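Local coordinates for protein Cys-Gly metallodipeptidase DUG1 (Saccharomyces cerevisiae, PDB 4G1P) that hydrolyses Cys-Gly dipeptides as a metal-dependent peptidase of the M20 family and acts as the catalytic component of the glutathione-degrading degradosomal complex, at residues A[196-201]-A[421-426]; A[213-218]-A[388-393]. One frame throughout, in Å; residues are numbered along the deposited sequence.

Contact 1. Residues A[196-201]-A[421-426]. With CYS (cysteine), chain E.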
ATOM      1  N   VAL A 196      40.529   2.781   0.838  1.00 21.43           N
ATOM      2  CA  VAL A 196      39.179   3.057   1.273  1.00 19.26           C
ATOM      3  C   VAL A 196      38.634   1.874   2.063  1.00 22.55           C
ATOM      4  O   VAL A 196      38.742   0.719   1.630  1.00 20.15           O
ATOM      5  CB  VAL A 196      38.271   3.369   0.086  1.00 23.02           C
ATOM      6  CG1 VAL A 196      36.801   3.409   0.522  1.00 20.93           C
ATOM      7  CG2 VAL A 196      38.692   4.682  -0.553  1.00 22.10           C
ATOM      8  N   CYS A 197      38.073   2.172   3.236  1.00 22.28           N
ATOM      9  CA  CYS A 197      37.392   1.173   4.043  1.00 18.47           C
ATOM     10  C   CYS A 197      35.908   1.510   4.223  1.00 21.83           C
ATOM     11  O   CYS A 197      35.538   2.672   4.434  1.00 22.07           O
ATOM     12  CB  CYS A 197      38.046   1.047   5.410  1.00 17.45           C
ATOM     13  SG  CYS A 197      37.400  -0.373   6.266  1.00 20.52           S
ATOM     14  N   ILE A 198      35.059   0.494   4.140  1.00 19.33           N
ATOM     15  CA  ILE A 198      33.630   0.686   4.315  1.00 16.70           C
ATOM     16  C   ILE A 198      33.107  -0.331   5.304  1.00 18.49           C
ATOM     17  O   ILE A 198      33.372  -1.529   5.164  1.00 21.16           O
ATOM     18  CB  ILE A 198      32.867   0.498   2.999  1.00 16.85           C
ATOM     19  CG1 ILE A 198      33.169   1.630   2.032  1.00 19.34           C
ATOM     20  CG2 ILE A 198      31.371   0.453   3.249  1.00 17.48           C
ATOM     21  CD1 ILE A 198      32.577   1.403   0.643  1.00 17.81           C
ATOM     22  N   SER A 199      32.373   0.145   6.305  1.00 13.84           N
ATOM     23  CA  SER A 199      31.685  -0.739   7.216  1.00 14.97           C
ATOM     24  C   SER A 199      30.196  -0.554   7.011  1.00 18.72           C
ATOM     25  O   SER A 199      29.587   0.333   7.594  1.00 23.97           O
ATOM     26  CB  SER A 199      32.065  -0.404   8.649  1.00 17.64           C
ATOM     27  OG  SER A 199      31.563  -1.376   9.534  1.00 16.85           O
ATOM     28  N   ASP A 200      29.606  -1.387   6.172  1.00 20.40           N
ATOM     29  CA  ASP A 200      28.222  -1.197   5.782  1.00 19.57           C
ATOM     30  C   ASP A 200      27.586  -2.505   5.338  1.00 20.49           C
ATOM     31  O   ASP A 200      26.760  -2.531   4.429  1.00 22.00           O
ATOM     32  CB  ASP A 200      28.147  -0.184   4.643  1.00 21.59           C
ATOM     33  CG  ASP A 200      26.841   0.597   4.633  1.00 23.68           C
ATOM     34  OD1 ASP A 200      25.956   0.330   5.470  1.00 23.10           O
ATOM     35  OD2 ASP A 200      26.694   1.483   3.772  1.00 27.13           O
ATOM     36  N   ASN A 201      27.996  -3.598   5.963  1.00 19.99           N
ATOM     37  CA  ASN A 201      27.335  -4.874   5.770  1.00 18.66           C
ATOM     38  C   ASN A 201      27.508  -5.705   7.020  1.00 19.31           C
ATOM     39  O   ASN A 201      27.756  -5.153   8.076  1.00 20.43           O
ATOM     40  CB  ASN A 201      27.847  -5.594   4.520  1.00 23.89           C
ATOM     41  CG  ASN A 201      29.290  -6.030   4.641  1.00 27.63           C
ATOM     42  OD1 ASN A 201      30.149  -5.273   5.110  1.00 23.81           O
ATOM     43  ND2 ASN A 201      29.564  -7.268   4.232  1.00 22.37           N
ATOM     44  N   GLY A 421      23.884  -8.213  -0.440  1.00 27.36           N
ATOM     45  CA  GLY A 421      23.487  -6.819  -0.435  1.00 23.81           C
ATOM     46  C   GLY A 421      24.348  -5.981  -1.354  1.00 25.76           C
ATOM     47  O   GLY A 421      25.205  -6.515  -2.061  1.00 28.63           O
ATOM     48  N   SER A 422      24.132  -4.666  -1.322  1.00 23.92           N
ATOM     49  CA  SER A 422      24.785  -3.746  -2.236  1.00 21.36           C
ATOM     50  C   SER A 422      25.264  -2.486  -1.549  1.00 27.96           C
ATOM     51  O   SER A 422      24.619  -1.972  -0.641  1.00 29.21           O
ATOM     52  CB  SER A 422      23.816  -3.349  -3.329  1.00 19.46           C
ATOM     53  OG  SER A 422      23.293  -4.506  -3.923  1.00 23.95           O
ATOM     54  N   ILE A 423      26.406  -1.984  -1.987  1.00 29.57           N
ATOM     55  CA  ILE A 423      26.845  -0.666  -1.574  1.00 23.43           C
ATOM     56  C   ILE A 423      27.280   0.052  -2.827  1.00 24.71           C
ATOM     57  O   ILE A 423      28.439   0.075  -3.156  1.00 27.50           O
ATOM     58  CB  ILE A 423      27.998  -0.727  -0.591  1.00 23.80           C
ATOM     59  CG1 ILE A 423      27.647  -1.639   0.588  1.00 25.45           C
ATOM     60  CG2 ILE A 423      28.335   0.666  -0.118  1.00 25.85           C
ATOM     61  CD1 ILE A 423      28.828  -1.998   1.481  1.00 22.05           C
ATOM     62  N   PRO A 424      26.322   0.631  -3.543  1.00 30.05           N
ATOM     63  CA  PRO A 424      26.499   1.277  -4.844  1.00 28.67           C
ATOM     64  C   PRO A 424      27.835   1.989  -5.127  1.00 27.78           C
ATOM     65  O   PRO A 424      28.366   1.710  -6.200  1.00 32.55           O
ATOM     66  CB  PRO A 424      25.331   2.256  -4.882  1.00 27.28           C
ATOM     67  CG  PRO A 424      24.245   1.490  -4.181  1.00 27.62           C
ATOM     68  CD  PRO A 424      24.920   0.702  -3.093  1.00 24.92           C
ATOM     69  N   ILE A 425      28.359   2.862  -4.261  1.00 21.53           N
ATOM     70  CA  ILE A 425      29.553   3.640  -4.656  1.00 26.83           C
ATOM     71  C   ILE A 425      30.882   2.928  -4.510  1.00 26.39           C
ATOM     72  O   ILE A 425      31.920   3.506  -4.842  1.00 27.36           O
ATOM     73  CB  ILE A 425      29.724   5.000  -3.914  1.00 30.39           C
ATOM     74  CG1 ILE A 425      29.185   4.917  -2.492  1.00 27.11           C
ATOM     75  CG2 ILE A 425      29.143   6.161  -4.721  1.00 31.46           C
ATOM     76  CD1 ILE A 425      30.021   4.061  -1.601  1.00 22.67           C
ATOM     77  N   THR A 426      30.853   1.711  -3.973  1.00 23.87           N
ATOM     78  CA  THR A 426      32.062   0.952  -3.735  1.00 21.43           C
ATOM     79  C   THR A 426      32.936   0.912  -5.002  1.00 25.48           C
ATOM     80  O   THR A 426      34.124   1.206  -4.948  1.00 27.41           O
ATOM     81  CB  THR A 426      31.752  -0.460  -3.206  1.00 24.17           C
ATOM     82  OG1 THR A 426      32.975  -1.197  -3.046  1.00 26.48           O
ATOM     83  CG2 THR A 426      30.867  -1.199  -4.187  1.00 35.33           C
TER
HETATM   84  N   CYS E 504      19.827  -0.813   0.454  1.00 36.02           N
HETATM   85  CA  CYS E 504      19.389  -1.170  -0.881  1.00 32.93           C
HETATM   86  C   CYS E 504      19.774  -2.626  -1.158  1.00 23.46           C
HETATM   87  O   CYS E 504      20.937  -3.008  -1.033  1.00 23.01           O
HETATM   88  CB  CYS E 504      19.976  -0.212  -1.920  1.00 31.10           C
HETATM   89  SG  CYS E 504      19.456  -0.527  -3.579  1.00 49.16           S
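The side chains of Ile198 and Ile423 run alongside each other in opposite senses, and CG2 of Ile198 meets CD1 of Ile423 at 3.9 Å. In Ile198 the CG2 branch lies anti to the backbone N, while CG1 takes the place beside that N (chi1 -69°) and starts the longer arm whose end reaches the turn. There its CD1 is 4.3 Å from CD1 of Ile425 and also brushes CB of Thr426. Ile423 is extended about its second torsion (chi2 168°), which carries CD1 away from its own backbone and up to Asp200. This methyl lies 3.7 Å from CB of Asp200 and 3.6 Å from the carbonyl O of Asp200, touching the base of the residue rather than its carboxylate. Isoleucine, branched at CB, sends a short CG2 methyl and a longer CG1-CD1 arm in different directions, which suits a buried place that must be filled on more than one side; Tyr100, against Ile198 and Ile425, adds to the apolar wall. Residues 423-426 form a type I turn, closed by Thr426 N to Ile423 O (3.0 Å), and Pro424 fits its second position. Beside it, Ser422 lines the pocket of the bound cysteine, while Asp200 is a zinc ligand. No hydrogen bond joins 196-201 to 421-426: the contact rests on dispersion and the exclusion of water, an apolar layer beside the metal-binding chemistry of the active site.

Contact 2. Residues A[213-218]-A[388-393]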
ATOM      1  N   TYR A 213      34.688  -9.312   0.185  1.00 22.30           N
ATOM      2  CA  TYR A 213      35.413  -8.921  -1.017  1.00 22.89           C
ATOM      3  C   TYR A 213      34.526  -8.738  -2.259  1.00 25.38           C
ATOM      4  O   TYR A 213      35.037  -8.457  -3.350  1.00 26.05           O
ATOM      5  CB  TYR A 213      36.561  -9.905  -1.299  1.00 24.40           C
ATOM      6  CG  TYR A 213      36.127 -11.318  -1.650  1.00 24.44           C
ATOM      7  CD1 TYR A 213      35.938 -12.276  -0.663  1.00 23.40           C
ATOM      8  CD2 TYR A 213      35.922 -11.693  -2.968  1.00 21.16           C
ATOM      9  CE1 TYR A 213      35.551 -13.551  -0.978  1.00 23.68           C
ATOM     10  CE2 TYR A 213      35.529 -12.962  -3.290  1.00 20.42           C
ATOM     11  CZ  TYR A 213      35.347 -13.890  -2.298  1.00 23.62           C
ATOM     12  OH  TYR A 213      34.960 -15.169  -2.633  1.00 25.84           O
ATOM     13  N   GLY A 214      33.209  -8.882  -2.095  1.00 25.92           N
ATOM     14  CA  GLY A 214      32.282  -8.760  -3.217  1.00 25.14           C
ATOM     15  C   GLY A 214      30.853  -8.330  -2.908  1.00 24.88           C
ATOM     16  O   GLY A 214      30.244  -8.786  -1.940  1.00 29.16           O
ATOM     17  N   LEU A 215      30.303  -7.461  -3.747  1.00 22.91           N
ATOM     18  CA  LEU A 215      28.918  -7.023  -3.593  1.00 23.45           C
ATOM     19  C   LEU A 215      28.123  -7.229  -4.867  1.00 25.08           C
ATOM     20  O   LEU A 215      28.630  -7.015  -5.966  1.00 25.51           O
ATOM     21  CB  LEU A 215      28.867  -5.536  -3.266  1.00 24.63           C
ATOM     22  CG  LEU A 215      29.407  -5.081  -1.921  1.00 26.20           C
ATOM     23  CD1 LEU A 215      29.850  -3.656  -2.048  1.00 22.46           C
ATOM     24  CD2 LEU A 215      28.324  -5.212  -0.882  1.00 24.04           C
ATOM     25  N   ARG A 216      26.861  -7.615  -4.725  1.00 25.16           N
ATOM     26  CA  ARG A 216      25.967  -7.605  -5.867  1.00 20.85           C
ATOM     27  C   ARG A 216      25.521  -6.181  -6.106  1.00 22.27           C
ATOM     28  O   ARG A 216      25.415  -5.400  -5.169  1.00 21.30           O
ATOM     29  CB  ARG A 216      24.723  -8.403  -5.574  1.00 22.04           C
ATOM     30  CG  ARG A 216      24.850  -9.877  -5.595  1.00 20.67           C
ATOM     31  CD  ARG A 216      23.734 -10.357  -4.735  1.00 22.39           C
ATOM     32  NE  ARG A 216      22.982 -11.463  -5.279  1.00 26.73           N
ATOM     33  CZ  ARG A 216      21.914 -11.976  -4.683  1.00 23.18           C
ATOM     34  NH1 ARG A 216      21.484 -11.456  -3.546  1.00 20.07           N
ATOM     35  NH2 ARG A 216      21.284 -13.009  -5.221  1.00 24.62           N
ATOM     36  N   GLY A 217      25.231  -5.851  -7.355  1.00 21.76           N
ATOM     37  CA  GLY A 217      24.619  -4.578  -7.655  1.00 22.77           C
ATOM     38  C   GLY A 217      23.107  -4.672  -7.498  1.00 26.43           C
ATOM     39  O   GLY A 217      22.558  -5.697  -7.079  1.00 22.08           O
ATOM     40  N   CYS A 218      22.425  -3.591  -7.834  1.00 25.76           N
ATOM     41  CA  CYS A 218      20.983  -3.553  -7.691  1.00 28.87           C
ATOM     42  C   CYS A 218      20.334  -2.619  -8.719  1.00 26.46           C
ATOM     43  O   CYS A 218      20.688  -1.444  -8.831  1.00 26.55           O
ATOM     44  CB  CYS A 218      20.586  -3.163  -6.257  1.00 24.51           C
ATOM     45  SG  CYS A 218      18.801  -3.312  -5.925  1.00 25.19           S
ATOM     46  N   ALA A 388      26.195  -0.484  -8.982  1.00 28.41           N
ATOM     47  CA  ALA A 388      27.041  -1.491  -9.614  1.00 24.60           C
ATOM     48  C   ALA A 388      27.392  -2.626  -8.684  1.00 24.71           C
ATOM     49  O   ALA A 388      27.445  -2.445  -7.474  1.00 27.21           O
ATOM     50  CB  ALA A 388      28.293  -0.866 -10.141  1.00 26.69           C
ATOM     51  N   TYR A 389      27.623  -3.802  -9.253  1.00 24.80           N
ATOM     52  CA  TYR A 389      28.215  -4.889  -8.493  1.00 23.98           C
ATOM     53  C   TYR A 389      29.714  -4.643  -8.347  1.00 29.15           C
ATOM     54  O   TYR A 389      30.282  -3.785  -9.028  1.00 32.99           O
ATOM     55  CB  TYR A 389      27.948  -6.233  -9.164  1.00 27.01           C
ATOM     56  CG  TYR A 389      28.474  -6.362 -10.575  1.00 33.01           C
ATOM     57  CD1 TYR A 389      29.821  -6.626 -10.817  1.00 34.25           C
ATOM     58  CD2 TYR A 389      27.624  -6.257 -11.664  1.00 34.38           C
ATOM     59  CE1 TYR A 389      30.305  -6.757 -12.090  1.00 33.60           C
ATOM     60  CE2 TYR A 389      28.102  -6.390 -12.952  1.00 35.34           C
ATOM     61  CZ  TYR A 389      29.442  -6.640 -13.153  1.00 39.71           C
ATOM     62  OH  TYR A 389      29.929  -6.771 -14.427  1.00 47.52           O
ATOM     63  N   TRP A 390      30.366  -5.391  -7.469  1.00 25.74           N
ATOM     64  CA  TRP A 390      31.776  -5.161  -7.222  1.00 25.17           C
ATOM     65  C   TRP A 390      32.420  -6.451  -6.774  1.00 28.41           C
ATOM     66  O   TRP A 390      31.871  -7.165  -5.939  1.00 28.97           O
ATOM     67  CB  TRP A 390      31.952  -4.072  -6.166  1.00 22.99           C
ATOM     68  CG  TRP A 390      33.356  -3.886  -5.657  1.00 28.83           C
ATOM     69  CD1 TRP A 390      34.371  -3.196  -6.270  1.00 30.92           C
ATOM     70  CD2 TRP A 390      33.892  -4.357  -4.411  1.00 26.68           C
ATOM     71  NE1 TRP A 390      35.508  -3.223  -5.488  1.00 24.19           N
ATOM     72  CE2 TRP A 390      35.243  -3.928  -4.345  1.00 27.35           C
ATOM     73  CE3 TRP A 390      33.368  -5.105  -3.350  1.00 23.41           C
ATOM     74  CZ2 TRP A 390      36.071  -4.222  -3.255  1.00 24.54           C
ATOM     75  CZ3 TRP A 390      34.188  -5.400  -2.277  1.00 25.32           C
ATOM     76  CH2 TRP A 390      35.532  -4.957  -2.236  1.00 26.78           C
ATOM     77  N   VAL A 391      33.564  -6.773  -7.360  1.00 24.33           N
ATOM     78  CA  VAL A 391      34.291  -7.956  -6.957  1.00 26.07           C
ATOM     79  C   VAL A 391      35.758  -7.580  -6.872  1.00 30.28           C
ATOM     80  O   VAL A 391      36.292  -6.904  -7.749  1.00 28.74           O
ATOM     81  CB  VAL A 391      34.145  -9.136  -7.949  1.00 26.19           C
ATOM     82  CG1 VAL A 391      34.582 -10.422  -7.290  1.00 24.68           C
ATOM     83  CG2 VAL A 391      32.733  -9.285  -8.431  1.00 30.84           C
ATOM     84  N   SER A 392      36.408  -8.022  -5.805  1.00 30.43           N
ATOM     85  CA  SER A 392      37.817  -7.750  -5.643  1.00 29.85           C
ATOM     86  C   SER A 392      38.538  -8.974  -5.140  1.00 29.91           C
ATOM     87  O   SER A 392      37.919  -9.916  -4.645  1.00 29.16           O
ATOM     88  CB  SER A 392      38.026  -6.602  -4.670  1.00 29.30           C
ATOM     89  OG  SER A 392      39.237  -6.793  -3.965  1.00 39.19           O
ATOM     90  N   ASP A 393      39.857  -8.949  -5.276  1.00 37.40           N
ATOM     91  CA  ASP A 393      40.705 -10.018  -4.782  1.00 34.68           C
ATOM     92  C   ASP A 393      41.049  -9.699  -3.347  1.00 34.68           C
ATOM     93  O   ASP A 393      41.633  -8.655  -3.067  1.00 38.32           O
ATOM     94  CB  ASP A 393      41.979 -10.124  -5.628  1.00 41.14           C
ATOM     95  CG  ASP A 393      43.149 -10.746  -4.862  1.00 48.56           C
ATOM     96  OD1 ASP A 393      43.846  -9.996  -4.135  1.00 48.27           O
ATOM     97  OD2 ASP A 393      43.376 -11.976  -4.994  1.00 44.22           O
TER
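Leu215 and Trp390 form a hydrogen-bonded antiparallel pair: Leu215 N gives to Trp390 O at 2.7 Å and Trp390 N returns a bond to Leu215 O at 2.8 Å. A third backbone bond, Ser392 N to Tyr213 O, is 2.8 Å long. Weaker CA-H...O contacts supplement these, among them Gly214 CA to Trp390 O at 3.2 Å. Gly217 lies against the backbone of Ala388 and Tyr389, where a CB would collide with it, so glycine suits the place.

The indole of Trp390, its CG anti to the backbone N (chi1 171°), lies with one face against the carbonyl of Tyr213, whose O is 3.3 Å from CZ3. On the same side of the sheet, Leu215 offers an apolar branch to the ring, its CD1 4.0 Å from CE3 of Trp390, the two side chains crossing obliquely beside helix 426-433. A broad indole suits this place because it covers the Tyr213 peptide and meets Leu215 while NE1 still bonds to Gln430 of that helix. An alanine at Trp390 would probably open a gap beside Leu215 and the Tyr213 peptide and leave Gln430 without this donor. Tyr213 places CD2 of its ring near Ser392 O. The position of this antiparallel pair, one strand leading out to the lid and the other returning, is consistent with the hinge between the catalytic and lid domains of M20 peptidases.

The centres of the two contacts are 9 Å apart, and along the chain their segments run 196-201, 213-218, 388-393, 421-426, so contact 2 is bracketed by the halves of contact 1. Strand 195-198 belongs to the six-stranded mixed sheet, whereas strands 210-226 and 378-391 belong to the other mixed sheet; the loop before helix 426-433 stands between them. The two contacts touch directly: Ser422 OG probably hydrogen-bonds to Arg216 O at 2.6 Å, and Thr426 CG2 packs on Leu215 CD1 at 3.4 Å. The loop thus links the zinc ligand Asp200 on one side with the strand leading to Cys218 of the cysteine pocket on the other.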